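Local coordinates for probable FAD-dependent oxidoreductase PA4991 (PDB 5EZ7), which probably works as an FAD-dependent oxidoreductase of the DAO family, binding one FAD per monomer, with a physiological substrate that is still unknown, at residues R25-G30 with G169-A174; E70-M75 with R327-F332; P76-A81 with F353-C358; E152-V157 with P241-C246; V268-G273 with P385-A390. All coordinates share one frame; numbering follows the deposited sequence.

Contact 1 (R25-G30 with G169-A174); sequences RLRRAG and GDSLLA
Arg27 and Asp170 form a salt bridge at the edge of the FAD-binding domain. NH2 of Arg27 lies 3.2 Å from OD1 of Asp170. As a hydrogen bond it is weak, because the N-H...O angle is only 121°. The guanidinium and carboxylate planes stand 84° apart, so the two groups do not pair in parallel. The Arg27 chain is extended as far as CD and then bends at chi3 (82°), which brings the guanidinium up to residues 169-171. One face of that group lies over the backbone N of Ser171. NH1 of Arg27 packs against CB of Ser171 at 3.5 Å and also makes a weak hydrogen bond to Thr33. The hydroxyl of Ser171 is engaged elsewhere, with the carbonyl of Ala168 and the side chain of Asn23. Gly169 has positive phi where the chain leaves helix 157-168, and its backbone N is 4.4 Å from NE of Arg27. Helix 17-28 ends close by in a Schellman motif at Gly30. Ser171 and Leu173 bond through their backbones to strand 33-37. The contact thus joins the end of the first helix to the outermost strand of the parallel part of a Rossmann-type, dinucleotide-binding sheet.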
# COMPACT_ATOMS: atom_id res chain seq x y z
N ARG A 25 -12.71 5.34 6.66
CA ARG A 25 -13.69 4.56 7.38
C ARG A 25 -14.23 5.25 8.66
O ARG A 25 -15.45 5.28 8.91
CB ARG A 25 -13.08 3.19 7.74
CG ARG A 25 -12.98 2.23 6.54
CD ARG A 25 -14.27 1.43 6.27
NE ARG A 25 -14.50 0.54 7.41
CZ ARG A 25 -13.86 -0.61 7.64
NH1 ARG A 25 -12.96 -1.15 6.78
NH2 ARG A 25 -14.12 -1.27 8.76
N LEU A 26 -13.31 5.80 9.47
CA LEU A 26 -13.66 6.41 10.73
C LEU A 26 -14.54 7.65 10.54
O LEU A 26 -15.62 7.77 11.19
CB LEU A 26 -12.43 6.73 11.55
CG LEU A 26 -11.72 5.50 12.14
CD1 LEU A 26 -10.44 5.87 12.84
CD2 LEU A 26 -12.58 4.69 13.11
N ARG A 27 -14.11 8.53 9.64
CA ARG A 27 -14.89 9.70 9.26
C ARG A 27 -16.26 9.34 8.74
O ARG A 27 -17.24 10.00 9.03
CB ARG A 27 -14.19 10.43 8.17
CG ARG A 27 -12.96 11.15 8.65
CD ARG A 27 -12.34 11.90 7.47
NE ARG A 27 -12.99 13.18 7.23
CZ ARG A 27 -12.89 14.21 8.07
NH1 ARG A 27 -12.19 14.12 9.21
NH2 ARG A 27 -13.47 15.33 7.76
N ARG A 28 -16.31 8.29 7.94
CA ARG A 28 -17.58 7.82 7.42
C ARG A 28 -18.48 7.33 8.54
O ARG A 28 -19.67 7.56 8.51
CB ARG A 28 -17.35 6.69 6.43
CG ARG A 28 -18.55 6.44 5.55
CD ARG A 28 -18.27 5.26 4.66
NE ARG A 28 -19.49 4.79 4.00
CZ ARG A 28 -19.66 4.61 2.69
NH1 ARG A 28 -20.84 4.16 2.26
NH2 ARG A 28 -18.71 4.87 1.80
N ALA A 29 -17.90 6.66 9.54
CA ALA A 29 -18.65 6.21 10.69
C ALA A 29 -18.98 7.35 11.68
O ALA A 29 -19.52 7.06 12.74
CB ALA A 29 -17.90 5.06 11.39
N GLY A 30 -18.66 8.62 11.36
CA GLY A 30 -18.99 9.78 12.23
C GLY A 30 -17.91 10.21 13.23
O GLY A 30 -18.15 11.07 14.06
N GLY A 169 -10.77 14.96 3.92
CA GLY A 169 -11.22 16.35 4.14
C GLY A 169 -10.15 17.19 4.85
O GLY A 169 -8.97 17.20 4.45
N ASP A 170 -10.55 17.82 5.96
CA ASP A 170 -9.67 18.71 6.74
C ASP A 170 -8.84 18.00 7.81
O ASP A 170 -8.09 18.66 8.55
CB ASP A 170 -10.51 19.81 7.41
CG ASP A 170 -11.67 19.24 8.21
OD1 ASP A 170 -12.36 18.37 7.62
OD2 ASP A 170 -11.90 19.65 9.38
N SER A 171 -8.93 16.68 7.89
CA SER A 171 -8.19 15.93 8.91
C SER A 171 -6.67 15.91 8.69
O SER A 171 -5.92 15.60 9.61
CB SER A 171 -8.73 14.49 9.05
OG SER A 171 -8.57 13.70 7.89
N LEU A 172 -6.22 16.24 7.48
CA LEU A 172 -4.82 16.02 7.12
C LEU A 172 -3.84 17.05 7.66
O LEU A 172 -3.98 18.25 7.40
CB LEU A 172 -4.68 15.99 5.62
CG LEU A 172 -5.41 14.88 4.89
CD1 LEU A 172 -5.16 15.08 3.40
CD2 LEU A 172 -4.96 13.52 5.37
N LEU A 173 -2.81 16.56 8.34
CA LEU A 173 -1.82 17.42 8.94
C LEU A 173 -0.39 16.98 8.62
O LEU A 173 0.05 15.88 9.00
CB LEU A 173 -2.02 17.46 10.44
CG LEU A 173 -0.97 18.23 11.24
CD1 LEU A 173 -0.90 19.71 10.90
CD2 LEU A 173 -1.27 18.03 12.70
N ALA A 174 0.35 17.87 7.96
CA ALA A 174 1.80 17.78 7.90
C ALA A 174 2.40 18.07 9.28
O ALA A 174 2.30 19.18 9.76
CB ALA A 174 2.38 18.77 6.87

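Contact 2 (E70-M75 with R327-F332); sequences EAIADM and RPDNAF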
# COMPACT_ATOMS: atom_id res chain seq x y z
N GLU A 70 -8.90 -16.54 5.25
CA GLU A 70 -10.21 -15.95 4.92
C GLU A 70 -10.11 -14.45 4.63
O GLU A 70 -10.78 -13.98 3.71
CB GLU A 70 -11.28 -16.18 6.03
CG GLU A 70 -12.71 -16.37 5.50
CD GLU A 70 -13.53 -17.38 6.29
OE1 GLU A 70 -13.82 -17.11 7.48
OE2 GLU A 70 -13.90 -18.45 5.74
N ALA A 71 -9.29 -13.72 5.39
CA ALA A 71 -9.30 -12.26 5.34
C ALA A 71 -8.89 -11.76 3.95
O ALA A 71 -9.62 -11.01 3.32
CB ALA A 71 -8.41 -11.69 6.42
N ILE A 72 -7.75 -12.24 3.46
CA ILE A 72 -7.28 -11.93 2.10
C ILE A 72 -8.24 -12.35 0.97
O ILE A 72 -8.39 -11.62 -0.01
CB ILE A 72 -5.85 -12.50 1.85
CG1 ILE A 72 -5.23 -11.93 0.59
CG2 ILE A 72 -5.86 -14.01 1.74
CD1 ILE A 72 -4.88 -10.48 0.71
N ALA A 73 -8.89 -13.51 1.10
CA ALA A 73 -9.76 -14.08 0.04
C ALA A 73 -10.94 -13.18 -0.36
O ALA A 73 -11.40 -13.18 -1.52
CB ALA A 73 -10.29 -15.45 0.47
N ASP A 74 -11.42 -12.41 0.61
CA ASP A 74 -12.52 -11.49 0.41
C ASP A 74 -12.09 -10.08 -0.07
O ASP A 74 -12.94 -9.24 -0.33
CB ASP A 74 -13.29 -11.39 1.73
CG ASP A 74 -14.71 -10.94 1.54
OD1 ASP A 74 -15.43 -11.57 0.73
OD2 ASP A 74 -15.11 -9.94 2.18
N MET A 75 -10.78 -9.82 -0.22
CA MET A 75 -10.32 -8.47 -0.53
C MET A 75 -10.73 -7.99 -1.95
O MET A 75 -11.35 -6.95 -2.05
CB MET A 75 -8.83 -8.31 -0.25
CG MET A 75 -8.46 -8.20 1.24
SD MET A 75 -9.31 -6.92 2.24
CE MET A 75 -10.38 -7.96 3.22
N ARG A 327 -1.57 -13.82 12.70
CA ARG A 327 -2.24 -14.71 11.75
C ARG A 327 -1.74 -14.30 10.36
O ARG A 327 -1.88 -13.13 9.98
CB ARG A 327 -3.75 -14.52 11.84
CG ARG A 327 -4.36 -15.16 13.07
CD ARG A 327 -5.85 -15.01 13.08
NE ARG A 327 -6.43 -15.89 14.09
CZ ARG A 327 -7.72 -16.23 14.18
NH1 ARG A 327 -8.62 -15.74 13.32
NH2 ARG A 327 -8.12 -17.05 15.15
N PRO A 328 -1.15 -15.22 9.59
CA PRO A 328 -0.49 -14.83 8.34
C PRO A 328 -1.22 -13.95 7.28
O PRO A 328 -0.77 -12.81 7.04
CB PRO A 328 -0.04 -16.17 7.76
CG PRO A 328 0.34 -16.93 8.98
CD PRO A 328 -0.71 -16.57 10.02
N ASP A 329 -2.30 -14.40 6.63
CA ASP A 329 -2.87 -13.54 5.53
C ASP A 329 -3.84 -12.49 6.10
O ASP A 329 -4.97 -12.35 5.64
CB ASP A 329 -3.60 -14.37 4.46
CG ASP A 329 -2.71 -15.46 3.82
OD1 ASP A 329 -1.55 -15.17 3.49
OD2 ASP A 329 -3.20 -16.60 3.61
N ASN A 330 -3.38 -11.78 7.14
CA ASN A 330 -4.19 -10.81 7.91
C ASN A 330 -3.37 -9.58 8.21
O ASN A 330 -2.13 -9.63 8.24
CB ASN A 330 -4.66 -11.37 9.25
CG ASN A 330 -5.57 -12.56 9.10
OD1 ASN A 330 -6.79 -12.43 9.14
ND2 ASN A 330 -4.98 -13.74 8.91
N ALA A 331 -4.06 -8.47 8.42
CA ALA A 331 -3.43 -7.29 8.95
C ALA A 331 -3.00 -7.64 10.36
O ALA A 331 -3.51 -8.59 10.94
CB ALA A 331 -4.41 -6.13 8.97
N PHE A 332 -2.02 -6.91 10.88
CA PHE A 332 -1.58 -7.06 12.28
C PHE A 332 -1.90 -5.77 13.09
O PHE A 332 -1.63 -4.63 12.65
CB PHE A 332 -0.07 -7.37 12.31
CG PHE A 332 0.51 -7.39 13.70
CD1 PHE A 332 0.92 -6.22 14.32
CD2 PHE A 332 0.57 -8.58 14.42
CE1 PHE A 332 1.42 -6.27 15.61
CE2 PHE A 332 1.04 -8.61 15.73
CZ PHE A 332 1.48 -7.46 16.31
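CG1 of Ile72 is anti to its backbone N (chi1 -167°), and the CG2 branch meets Asp329. Here helix 70-73 packs on an inverse gamma turn centred on Asp329, in the loop that leads into strand 332-336. CG2 of Ile72 touches CB of Asp329 at 3.6 Å. OD2 of Asp329 is hydrogen-bonded to OG of Ser69. Asn330 reaches Ala71 through its amide. Its OD1 lies 3.3 Å from CB of Ala71 and also takes a weak hydrogen bond from Arg356. ND2 of Asn330 makes weak bonds to the carbonyls of Arg327 and Ala68, so both ends of the amide have partners. Ile72 is buried, and its side chain is about 4 Å from that of the FAD-binding Ala348. The side chain of Ile72 is about 6 Å from the bound FAD, so the contact lies beside the cofactor site. The Asp329 carbonyl completes the packing: its O is 3.6 Å from CB of Ala71.

Contact 3 (P76-A81 with F353-C358); sequences PRRWRA and FADRVC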
# COMPACT_ATOMS: atom_id res chain seq x y z
N PRO A 76 -10.47 -8.78 -3.01
CA PRO A 76 -10.93 -8.29 -4.34
C PRO A 76 -12.42 -7.91 -4.39
O PRO A 76 -12.75 -6.87 -4.93
CB PRO A 76 -10.59 -9.44 -5.31
CG PRO A 76 -9.60 -10.29 -4.58
CD PRO A 76 -9.95 -10.16 -3.11
N ARG A 77 -13.30 -8.71 -3.81
CA ARG A 77 -14.72 -8.32 -3.76
C ARG A 77 -14.91 -6.99 -3.01
O ARG A 77 -15.51 -6.05 -3.51
CB ARG A 77 -15.55 -9.43 -3.11
CG ARG A 77 -17.06 -9.18 -3.07
CD ARG A 77 -17.77 -10.19 -2.16
NE ARG A 77 -17.37 -10.07 -0.75
CZ ARG A 77 -17.81 -9.14 0.10
NH1 ARG A 77 -18.68 -8.22 -0.28
NH2 ARG A 77 -17.37 -9.11 1.37
N ARG A 78 -14.35 -6.90 -1.82
CA ARG A 78 -14.46 -5.66 -1.05
C ARG A 78 -13.94 -4.39 -1.75
O ARG A 78 -14.60 -3.37 -1.73
CB ARG A 78 -13.84 -5.86 0.33
CG ARG A 78 -14.74 -6.75 1.20
CD ARG A 78 -14.20 -6.95 2.61
NE ARG A 78 -14.15 -5.73 3.38
CZ ARG A 78 -13.64 -5.64 4.61
NH1 ARG A 78 -13.13 -6.72 5.20
NH2 ARG A 78 -13.61 -4.46 5.24
N TRP A 79 -12.79 -4.47 -2.43
CA TRP A 79 -12.24 -3.32 -3.14
C TRP A 79 -13.04 -2.96 -4.36
O TRP A 79 -13.29 -1.79 -4.62
CB TRP A 79 -10.80 -3.59 -3.56
CG TRP A 79 -9.84 -3.56 -2.46
CD1 TRP A 79 -9.68 -4.49 -1.53
CD2 TRP A 79 -8.87 -2.57 -2.21
NE1 TRP A 79 -8.66 -4.15 -0.69
CE2 TRP A 79 -8.14 -2.97 -1.09
CE3 TRP A 79 -8.54 -1.36 -2.83
CZ2 TRP A 79 -7.11 -2.22 -0.56
CZ3 TRP A 79 -7.50 -0.61 -2.30
CH2 TRP A 79 -6.79 -1.06 -1.18
N ARG A 80 -13.48 -3.99 -5.09
CA ARG A 80 -14.42 -3.83 -6.20
C ARG A 80 -15.67 -3.07 -5.78
O ARG A 80 -16.02 -2.06 -6.38
CB ARG A 80 -14.79 -5.20 -6.81
CG ARG A 80 -15.85 -5.19 -7.93
CD ARG A 80 -15.28 -4.90 -9.31
NE ARG A 80 -14.43 -6.00 -9.78
CZ ARG A 80 -13.75 -6.01 -10.94
NH1 ARG A 80 -13.81 -4.98 -11.80
NH2 ARG A 80 -13.00 -7.07 -11.23
N ALA A 81 -16.33 -3.53 -4.72
CA ALA A 81 -17.53 -2.87 -4.26
C ALA A 81 -17.32 -1.35 -4.11
O ALA A 81 -18.20 -0.57 -4.44
CB ALA A 81 -17.99 -3.47 -2.95
N PHE A 353 -7.15 -4.07 8.16
CA PHE A 353 -6.49 -3.26 9.20
C PHE A 353 -7.49 -2.30 9.83
O PHE A 353 -7.63 -2.30 11.05
CB PHE A 353 -5.27 -2.51 8.65
CG PHE A 353 -4.60 -1.61 9.65
CD1 PHE A 353 -3.74 -2.13 10.62
CD2 PHE A 353 -4.79 -0.24 9.62
CE1 PHE A 353 -3.11 -1.31 11.54
CE2 PHE A 353 -4.15 0.59 10.53
CZ PHE A 353 -3.33 0.06 11.50
N ALA A 354 -8.22 -1.55 9.00
CA ALA A 354 -9.36 -0.77 9.44
C ALA A 354 -10.38 -1.57 10.28
O ALA A 354 -10.73 -1.14 11.36
CB ALA A 354 -10.04 -0.07 8.27
N ASP A 355 -10.84 -2.72 9.80
CA ASP A 355 -11.78 -3.59 10.59
C ASP A 355 -11.24 -3.93 11.96
O ASP A 355 -12.01 -3.95 12.92
CB ASP A 355 -12.06 -4.94 9.91
CG ASP A 355 -12.81 -4.81 8.58
OD1 ASP A 355 -13.56 -3.82 8.38
OD2 ASP A 355 -12.64 -5.71 7.71
N ARG A 356 -9.94 -4.21 12.06
CA ARG A 356 -9.34 -4.63 13.32
C ARG A 356 -9.31 -3.47 14.29
O ARG A 356 -9.60 -3.66 15.47
CB ARG A 356 -7.98 -5.29 13.14
CG ARG A 356 -8.11 -6.77 12.83
CD ARG A 356 -7.05 -7.27 11.86
NE ARG A 356 -7.23 -8.69 11.53
CZ ARG A 356 -6.77 -9.72 12.26
NH1 ARG A 356 -6.07 -9.51 13.37
NH2 ARG A 356 -7.00 -10.98 11.88
N VAL A 357 -9.03 -2.27 13.78
CA VAL A 357 -9.09 -1.08 14.60
C VAL A 357 -10.54 -0.79 15.04
O VAL A 357 -10.77 -0.50 16.23
CB VAL A 357 -8.46 0.14 13.90
CG1 VAL A 357 -8.76 1.43 14.66
CG2 VAL A 357 -6.95 -0.03 13.75
N CYS A 358 -11.48 -0.86 14.09
CA CYS A 358 -12.89 -0.53 14.40
C CYS A 358 -13.50 -1.51 15.41
O CYS A 358 -14.25 -1.09 16.28
CB CYS A 358 -13.76 -0.43 13.13
SG CYS A 358 -13.35 1.02 12.12
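Arg78 and Asp355 meet end-on as a salt bridge between two helices. Both terminal nitrogens of Arg78 grip one oxygen, OD2 of Asp355. NH1 of Arg78 is 2.7 Å from OD2 of Asp355, almost in line with the C-O bond. NH2 of Arg78 reaches OD2 of Asp355 at 2.9 Å from the syn side. A weaker bond runs from NH2 of Arg78 to OD1 of Asp355 at 3.2 Å. The carboxylate sits at the guanidinium edge, and the two planes are only 19° apart. The bend of Arg78 at chi3 (64°) turns the NH1/NH2 edge toward the acid. Second-shell charges fix both partners. NE of Arg78 is bound by Glu88, and OD1 of Asp355 takes a salt bridge from Arg25. Two arginines thus share one carboxylate, which would probably favour its ionised form. The backbones stay apart: CA of Arg78 and CA of Asp355 are 12.1 Å apart. The arrangement is a charge network that links helices 75-82 and 350-364 with helix 17-28 of the FAD-binding domain.

Contact 4 (E152-V157 with P241-C246); sequences EIVFDV and PLYAHC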
# COMPACT_ATOMS: atom_id res chain seq x y z
N GLU A 152 -8.69 -10.92 -8.96
CA GLU A 152 -7.80 -9.88 -8.49
C GLU A 152 -7.80 -8.65 -9.42
O GLU A 152 -8.03 -8.78 -10.60
CB GLU A 152 -6.39 -10.44 -8.32
CG GLU A 152 -6.25 -11.61 -7.33
CD GLU A 152 -4.80 -12.04 -7.08
OE1 GLU A 152 -4.59 -12.95 -6.21
OE2 GLU A 152 -3.86 -11.46 -7.71
N ILE A 153 -7.56 -7.48 -8.86
CA ILE A 153 -7.73 -6.20 -9.54
C ILE A 153 -6.42 -5.49 -9.42
O ILE A 153 -5.71 -5.70 -8.42
CB ILE A 153 -8.68 -5.23 -8.78
CG1 ILE A 153 -9.93 -5.89 -8.25
CG2 ILE A 153 -9.10 -4.06 -9.66
CD1 ILE A 153 -10.57 -5.08 -7.13
N VAL A 154 -6.13 -4.58 -10.35
CA VAL A 154 -4.96 -3.70 -10.23
C VAL A 154 -5.32 -2.23 -10.27
O VAL A 154 -5.83 -1.75 -11.28
CB VAL A 154 -3.92 -3.96 -11.31
CG1 VAL A 154 -2.67 -3.13 -11.06
CG2 VAL A 154 -3.62 -5.46 -11.38
N PHE A 155 -4.97 -1.53 -9.19
CA PHE A 155 -5.37 -0.15 -8.94
C PHE A 155 -4.25 0.75 -9.38
O PHE A 155 -3.12 0.39 -9.24
CB PHE A 155 -5.64 0.09 -7.43
CG PHE A 155 -7.09 -0.04 -7.02
CD1 PHE A 155 -7.68 -1.28 -6.93
CD2 PHE A 155 -7.86 1.08 -6.75
CE1 PHE A 155 -9.03 -1.42 -6.57
CE2 PHE A 155 -9.22 0.94 -6.40
CZ PHE A 155 -9.80 -0.32 -6.33
N ASP A 156 -4.59 1.92 -9.90
CA ASP A 156 -3.65 3.04 -10.04
C ASP A 156 -3.53 3.66 -8.64
O ASP A 156 -4.42 4.40 -8.20
CB ASP A 156 -4.19 4.10 -11.05
CG ASP A 156 -3.28 5.34 -11.17
OD1 ASP A 156 -2.16 5.31 -10.63
OD2 ASP A 156 -3.67 6.35 -11.83
N VAL A 157 -2.44 3.34 -7.96
CA VAL A 157 -2.28 3.70 -6.54
C VAL A 157 -2.20 5.21 -6.30
O VAL A 157 -2.89 5.72 -5.43
CB VAL A 157 -1.12 2.96 -5.84
CG1 VAL A 157 -1.01 3.40 -4.39
CG2 VAL A 157 -1.37 1.45 -5.87
N PRO A 241 0.37 -3.41 -22.52
CA PRO A 241 -0.10 -3.65 -21.15
C PRO A 241 -0.08 -5.16 -20.74
O PRO A 241 -0.41 -6.05 -21.54
CB PRO A 241 -1.51 -3.09 -21.12
CG PRO A 241 -1.71 -2.36 -22.40
CD PRO A 241 -0.63 -2.73 -23.37
N LEU A 242 0.33 -5.39 -19.50
CA LEU A 242 0.49 -6.66 -18.92
C LEU A 242 0.44 -6.57 -17.38
O LEU A 242 1.13 -5.70 -16.75
CB LEU A 242 1.84 -7.18 -19.32
CG LEU A 242 2.25 -8.55 -18.79
CD1 LEU A 242 1.21 -9.65 -19.10
CD2 LEU A 242 3.60 -8.82 -19.39
N TYR A 243 -0.34 -7.47 -16.79
CA TYR A 243 -0.49 -7.57 -15.33
C TYR A 243 -0.51 -9.06 -14.99
O TYR A 243 -1.52 -9.71 -15.20
CB TYR A 243 -1.78 -6.86 -14.87
CG TYR A 243 -1.83 -5.43 -15.35
CD1 TYR A 243 -2.29 -5.09 -16.63
CD2 TYR A 243 -1.36 -4.41 -14.54
CE1 TYR A 243 -2.30 -3.77 -17.05
CE2 TYR A 243 -1.36 -3.10 -14.96
CZ TYR A 243 -1.82 -2.78 -16.21
OH TYR A 243 -1.77 -1.46 -16.58
N ALA A 244 0.61 -9.61 -14.51
CA ALA A 244 0.71 -11.05 -14.42
C ALA A 244 1.78 -11.57 -13.47
O ALA A 244 2.82 -10.95 -13.31
CB ALA A 244 0.92 -11.64 -15.81
N HIS A 245 1.51 -12.71 -12.84
CA HIS A 245 2.53 -13.50 -12.17
C HIS A 245 3.02 -14.57 -13.17
O HIS A 245 2.20 -15.33 -13.66
CB HIS A 245 1.95 -14.24 -10.97
CG HIS A 245 1.33 -13.37 -9.93
ND1 HIS A 245 2.01 -12.36 -9.29
CD2 HIS A 245 0.10 -13.43 -9.36
CE1 HIS A 245 1.21 -11.80 -8.39
NE2 HIS A 245 0.04 -12.42 -8.43
N CYS A 246 4.33 -14.61 -13.47
CA CYS A 246 4.91 -15.70 -14.29
C CYS A 246 5.31 -16.81 -13.35
O CYS A 246 6.14 -16.62 -12.47
CB CYS A 246 6.14 -15.29 -15.14
SG CYS A 246 6.96 -16.69 -16.01
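Val154 and Tyr243 make the apolar half of this buried contact. Both methyls of Val154 lie against the CD2 side of the Tyr243 ring. CG1 of Val154 is 3.9 Å from CD2 of Tyr243, and CG2 is 4.0 Å from that same CD2 atom. The ring also packs on Leu97 and Ser98, while OH of Tyr243 makes a weak hydrogen bond to the carbonyl of Thr259. On the polar side Glu152 and His245 are neighbours, but not bonded. OE2 of Glu152 is 4.1 Å from NE2 of His245, and the carboxylate and imidazole planes are 86° apart. Each group has its firm partner elsewhere. OE1 of Glu152 accepts from the backbone N of Gly55, and ND1 of His245 is hydrogen-bonded to Thr256. The His245 ring also meets His101 edge-to-face. The contact joins strand 153-155, of a small antiparallel sheet, to strand 244-246 of the large mixed sheet. The side chain of His245 is about 7 Å from the bound FAD. OE2 of Glu152 is buried with no partner in the model, so the carboxylate is held through OE1.

Contact 5 (V268-G273 with P385-A390); sequences VWYLGG and PAWEVA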
# COMPACT_ATOMS: atom_id res chain seq x y z
N VAL A 268 5.60 2.02 -18.38
CA VAL A 268 6.66 1.40 -17.62
C VAL A 268 6.16 0.04 -17.16
O VAL A 268 5.04 -0.08 -16.67
CB VAL A 268 7.07 2.25 -16.39
CG1 VAL A 268 8.14 1.56 -15.56
CG2 VAL A 268 7.57 3.63 -16.83
N TRP A 269 7.00 -0.97 -17.35
CA TRP A 269 6.80 -2.29 -16.79
C TRP A 269 7.57 -2.34 -15.49
O TRP A 269 8.78 -2.17 -15.48
CB TRP A 269 7.36 -3.41 -17.69
CG TRP A 269 6.49 -3.86 -18.81
CD1 TRP A 269 5.16 -3.62 -18.97
CD2 TRP A 269 6.89 -4.70 -19.90
NE1 TRP A 269 4.71 -4.25 -20.11
CE2 TRP A 269 5.75 -4.92 -20.70
CE3 TRP A 269 8.11 -5.29 -20.29
CZ2 TRP A 269 5.79 -5.70 -21.87
CZ3 TRP A 269 8.15 -6.06 -21.46
CH2 TRP A 269 7.00 -6.26 -22.23
N TYR A 270 6.86 -2.64 -14.42
CA TYR A 270 7.39 -2.71 -13.08
C TYR A 270 7.48 -4.19 -12.70
O TYR A 270 6.47 -4.90 -12.75
CB TYR A 270 6.42 -1.95 -12.18
CG TYR A 270 6.88 -1.62 -10.79
CD1 TYR A 270 8.21 -1.39 -10.50
CD2 TYR A 270 5.95 -1.46 -9.76
CE1 TYR A 270 8.61 -1.06 -9.19
CE2 TYR A 270 6.34 -1.13 -8.48
CZ TYR A 270 7.68 -0.94 -8.19
OH TYR A 270 8.08 -0.61 -6.90
N LEU A 271 8.68 -4.64 -12.35
CA LEU A 271 8.94 -6.03 -12.10
C LEU A 271 9.23 -6.34 -10.66
O LEU A 271 10.29 -5.95 -10.14
CB LEU A 271 10.13 -6.52 -12.94
CG LEU A 271 10.28 -6.16 -14.42
CD1 LEU A 271 11.53 -6.86 -14.96
CD2 LEU A 271 9.09 -6.56 -15.27
N GLY A 272 8.35 -7.13 -10.04
CA GLY A 272 8.57 -7.76 -8.73
C GLY A 272 8.64 -9.25 -8.84
O GLY A 272 9.06 -9.79 -9.89
N GLY A 273 8.19 -9.94 -7.80
CA GLY A 273 8.35 -11.37 -7.68
C GLY A 273 9.72 -11.82 -7.14
O GLY A 273 10.39 -11.09 -6.41
N PRO A 385 4.80 8.54 -8.11
CA PRO A 385 5.35 7.20 -8.33
C PRO A 385 6.80 7.25 -8.82
O PRO A 385 7.17 8.18 -9.49
CB PRO A 385 4.43 6.64 -9.40
CG PRO A 385 3.94 7.84 -10.15
CD PRO A 385 3.77 8.88 -9.11
N ALA A 386 7.61 6.26 -8.47
CA ALA A 386 9.06 6.19 -8.88
C ALA A 386 9.31 6.25 -10.43
O ALA A 386 10.26 6.87 -10.89
CB ALA A 386 9.68 4.94 -8.30
N TRP A 387 8.42 5.67 -11.20
CA TRP A 387 8.47 5.76 -12.66
C TRP A 387 8.40 7.19 -13.24
O TRP A 387 8.90 7.42 -14.36
CB TRP A 387 7.44 4.86 -13.37
CG TRP A 387 6.16 4.60 -12.72
CD1 TRP A 387 4.98 5.18 -12.98
CD2 TRP A 387 5.91 3.61 -11.73
NE1 TRP A 387 4.01 4.64 -12.17
CE2 TRP A 387 4.56 3.66 -11.41
CE3 TRP A 387 6.71 2.68 -11.07
CZ2 TRP A 387 3.99 2.86 -10.45
CZ3 TRP A 387 6.14 1.87 -10.13
CH2 TRP A 387 4.81 1.96 -9.82
N GLU A 388 7.80 8.14 -12.52
CA GLU A 388 7.90 9.54 -12.94
C GLU A 388 9.20 10.17 -12.46
O GLU A 388 9.79 10.95 -13.18
CB GLU A 388 6.66 10.36 -12.57
CG GLU A 388 5.38 9.88 -13.30
CD GLU A 388 5.37 10.12 -14.83
OE1 GLU A 388 4.51 9.49 -15.50
OE2 GLU A 388 6.19 10.91 -15.38
N VAL A 389 9.70 9.79 -11.30
CA VAL A 389 10.94 10.39 -10.77
C VAL A 389 12.21 9.77 -11.37
O VAL A 389 13.20 10.46 -11.61
CB VAL A 389 10.97 10.30 -9.21
CG1 VAL A 389 12.20 11.02 -8.65
CG2 VAL A 389 9.68 10.86 -8.60
N ALA A 390 12.18 8.46 -11.63
CA ALA A 390 13.40 7.73 -12.07
C ALA A 390 13.77 8.02 -13.54
O ALA A 390 14.92 7.96 -13.90
CB ALA A 390 13.25 6.22 -11.83
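Tyr270 offers one face of its ring to the edge of Trp387. This is a T-shaped stack between a strand of the large mixed sheet and the short C-terminal helix 386-389. The ring of Tyr270 and the six-membered ring of Trp387 have centroids 4.7 Å apart and planes at 61°. CZ3 of Trp387 stands over the middle of the tyrosine ring, 3.3 Å above its plane. CH2 of Trp387 comes next, 3.6 Å from CD2 of Tyr270. The chi1 of Trp387 is unusual at 32°, and it carries the indole toward the sheet. One indole face is packed by CB of Pro385, the residue at the N-cap of the helix. The Trp387 ring also meets that of His260, and its side chain touches Met233. Tyr270 belongs to the FAD pocket and touches the cofactor. Its OH is hydrogen-bonded to the carbonyl of Lys48, which helps fix the ring. Trp387 thus lies in a second shell, behind a residue of the FAD pocket. Val268, two residues earlier on the same side of the strand, packs on the first side-chain carbon of Trp387. CG2 of Val268 is 3.7 Å from CB of Trp387.

Overall arrangement
Contacts 1, 2 and 3 lie around the FAD-binding sheet, and contacts 4 and 5 reach the large mixed sheet. Contacts 2 and 3 are neighbours, with centres 10 Å apart, and helices 70-73 and 75-82 follow each other in the chain. Contact 1 joins contact 3 through Arg25, although their centres are 17 Å apart. Contact 4 is nested within the chain loops closed by contacts 2 and 3. It touches contact 3 where Trp79 meets Phe155. Contact 5 lies 13 Å from contact 4 and 30 Å from contact 1, between centres. Contacts 2, 3 and 5 pair early or middle segments with late ones, bringing distant parts of the chain together. Side chains of contacts 2 and 5 come within about 6 Å and 4 Å of the FAD.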